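Local coordinates for protein putative isochorismatase hydrolase (Oleispira antarctica, PDB 3LQY) that probably works as a hydrolase of the isochorismatase family, although its substrate and its reaction remain to be established, at residues A[41-46]-A[181-186]. Residues are numbered along the deposited sequence; the frame is centred on the assembly and turned at random.
Sequences AKLLAK and ASADEL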
loop_
_atom_site.group_PDB
_atom_site.type_symbol
_atom_site.label_atom_id
_atom_site.label_comp_id
_atom_site.label_asym_id
_atom_site.label_seq_id
_atom_site.Cartn_x
_atom_site.Cartn_y
_atom_site.Cartn_z
ATOM N N ALA A 41 5.087 -9.407 -0.633
ATOM C CA ALA A 41 4.816 -10.878 -0.453
ATOM C C ALA A 41 5.702 -11.481 0.633
ATOM O O ALA A 41 5.259 -12.278 1.461
ATOM C CB ALA A 41 5.066 -11.611 -1.765
ATOM N N LYS A 42 6.972 -11.086 0.620
ATOM C CA LYS A 42 7.919 -11.430 1.707
ATOM C C LYS A 42 7.334 -10.988 3.072
ATOM O O LYS A 42 7.284 -11.748 4.027
ATOM C CB LYS A 42 9.238 -10.710 1.416
ATOM C CG LYS A 42 10.523 -11.391 1.782
ATOM C CD LYS A 42 11.719 -10.718 1.058
ATOM C CE LYS A 42 11.764 -11.154 -0.440
ATOM N NZ LYS A 42 13.009 -10.689 -1.127
ATOM N N LEU A 43 6.896 -9.732 3.166
ATOM C CA LEU A 43 6.269 -9.210 4.402
ATOM C C LEU A 43 4.961 -9.912 4.724
ATOM O O LEU A 43 4.692 -10.319 5.863
ATOM C CB LEU A 43 6.020 -7.680 4.288
ATOM C CG LEU A 43 7.247 -6.852 4.630
ATOM C CD1 LEU A 43 7.273 -5.459 3.957
ATOM C CD2 LEU A 43 7.316 -6.699 6.149
ATOM N N LEU A 44 4.171 -10.125 3.691
ATOM C CA LEU A 44 2.899 -10.827 3.827
ATOM C C LEU A 44 3.073 -12.187 4.508
ATOM O O LEU A 44 2.265 -12.604 5.359
ATOM C CB LEU A 44 2.325 -11.092 2.442
ATOM C CG LEU A 44 0.833 -10.810 2.256
ATOM C CD1 LEU A 44 0.431 -11.471 1.036
ATOM C CD2 LEU A 44 -0.062 -11.221 3.406
ATOM N N ALA A 45 4.119 -12.889 4.074
ATOM C CA ALA A 45 4.408 -14.238 4.550
ATOM C C ALA A 45 4.848 -14.206 6.014
ATOM O O ALA A 45 4.473 -15.074 6.807
ATOM C CB ALA A 45 5.489 -14.910 3.670
ATOM N N LYS A 46 5.658 -13.216 6.370
ATOM C CA LYS A 46 6.098 -13.040 7.758
ATOM C C LYS A 46 4.920 -12.784 8.720
ATOM O O LYS A 46 4.839 -13.397 9.774
ATOM C CB LYS A 46 7.134 -11.911 7.843
ATOM C CG LYS A 46 7.859 -11.803 9.218
ATOM C CD LYS A 46 8.446 -13.154 9.680
ATOM C CE LYS A 46 9.622 -12.981 10.599
ATOM N NZ LYS A 46 10.360 -14.244 10.817
ATOM N N ALA A 181 12.013 1.928 5.967
ATOM C CA ALA A 181 13.020 0.908 6.078
ATOM C C ALA A 181 12.726 -0.183 5.050
ATOM O O ALA A 181 11.643 -0.206 4.452
ATOM C CB ALA A 181 12.986 0.331 7.479
ATOM N N SER A 182 13.690 -1.081 4.860
ATOM C CA SER A 182 13.576 -2.192 3.905
ATOM C C SER A 182 12.571 -3.217 4.418
ATOM O O SER A 182 12.389 -3.369 5.632
ATOM C CB SER A 182 14.969 -2.850 3.750
ATOM O OG SER A 182 14.936 -4.042 3.018
ATOM N N ALA A 183 11.878 -3.888 3.487
ATOM C CA ALA A 183 11.136 -5.111 3.827
ATOM C C ALA A 183 11.979 -6.011 4.721
ATOM O O ALA A 183 11.528 -6.455 5.785
ATOM C CB ALA A 183 10.720 -5.883 2.547
ATOM N N ASP A 184 13.213 -6.251 4.299
ATOM C CA ASP A 184 14.100 -7.167 5.037
ATOM C C ASP A 184 14.425 -6.648 6.427
ATOM O O ASP A 184 14.454 -7.424 7.390
ATOM C CB ASP A 184 15.384 -7.450 4.225
ATOM C CG ASP A 184 15.151 -8.456 3.076
ATOM O OD1 ASP A 184 14.204 -9.266 3.172
ATOM O OD2 ASP A 184 15.904 -8.447 2.068
ATOM N N GLU A 185 14.643 -5.327 6.534
ATOM C CA GLU A 185 14.906 -4.707 7.823
ATOM C C GLU A 185 13.681 -4.801 8.721
ATOM O O GLU A 185 13.800 -5.029 9.916
ATOM C CB GLU A 185 15.325 -3.246 7.636
ATOM C CG GLU A 185 16.682 -3.105 6.942
ATOM C CD GLU A 185 17.012 -1.695 6.508
ATOM O OE1 GLU A 185 18.200 -1.455 6.205
ATOM O OE2 GLU A 185 16.113 -0.818 6.478
ATOM N N LEU A 186 12.500 -4.639 8.141
ATOM C CA LEU A 186 11.276 -4.706 8.930
ATOM C C LEU A 186 11.007 -6.173 9.304
ATOM O O LEU A 186 10.529 -6.473 10.402
ATOM C CB LEU A 186 10.103 -4.072 8.173
ATOM C CG LEU A 186 10.099 -2.530 8.083
ATOM C CD1 LEU A 186 9.212 -2.034 6.970
ATOM C CD2 LEU A 186 9.675 -1.918 9.408
#
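K42 and L43, on segment 41-46 of helix 33-49, meet A183, D184 and L186 of 181-186. K42 comes first and reaches D184 with the middle of its chain. K42 CD lies 3.6 Å from D184 OD1. The K42 chain bends at chi3 (-76°), and K42 NZ turns aside to a hydrogen bond with Q39 OE1, three residues earlier. K42 NZ stays 4.7 Å from D184 OD1, so the opposite charges may attract but form no salt bridge. This pair makes the more open margin of the contact.

L43 makes the apolar centre. L43 CD1 lies 3.7 Å from A183 CB. L43 CD2 is 4.3 Å from L186 CB. CG of L43 is anti to the carbonyl carbon (chi1 -83°), which sends the branch across to the second helix. The small A183 side chain is consistent with the close backbones: L43 CA and A183 CA are 6.4 Å apart.

The second helix starts here, with S182 at its N-cap position. S182 N gives E185 OE2 a nearly straight bond (178°) that reaches the carboxylate out of its plane; this is the backbone-to-side-chain half of a capping box. D146 accepts a hydrogen bond from A183 N.

Both helices lie over the parallel sheet of the isochorismatase domain. L43 also touches L10, V119 and A144 on three adjacent strands, and L186 rests on V117, A142 and A144. I187, in the next position of helix 183-187, packs on K42 and L43. The contact thus joins helix 33-49 to the short C-terminal helix that follows 179-181, an outermost strand within this chain.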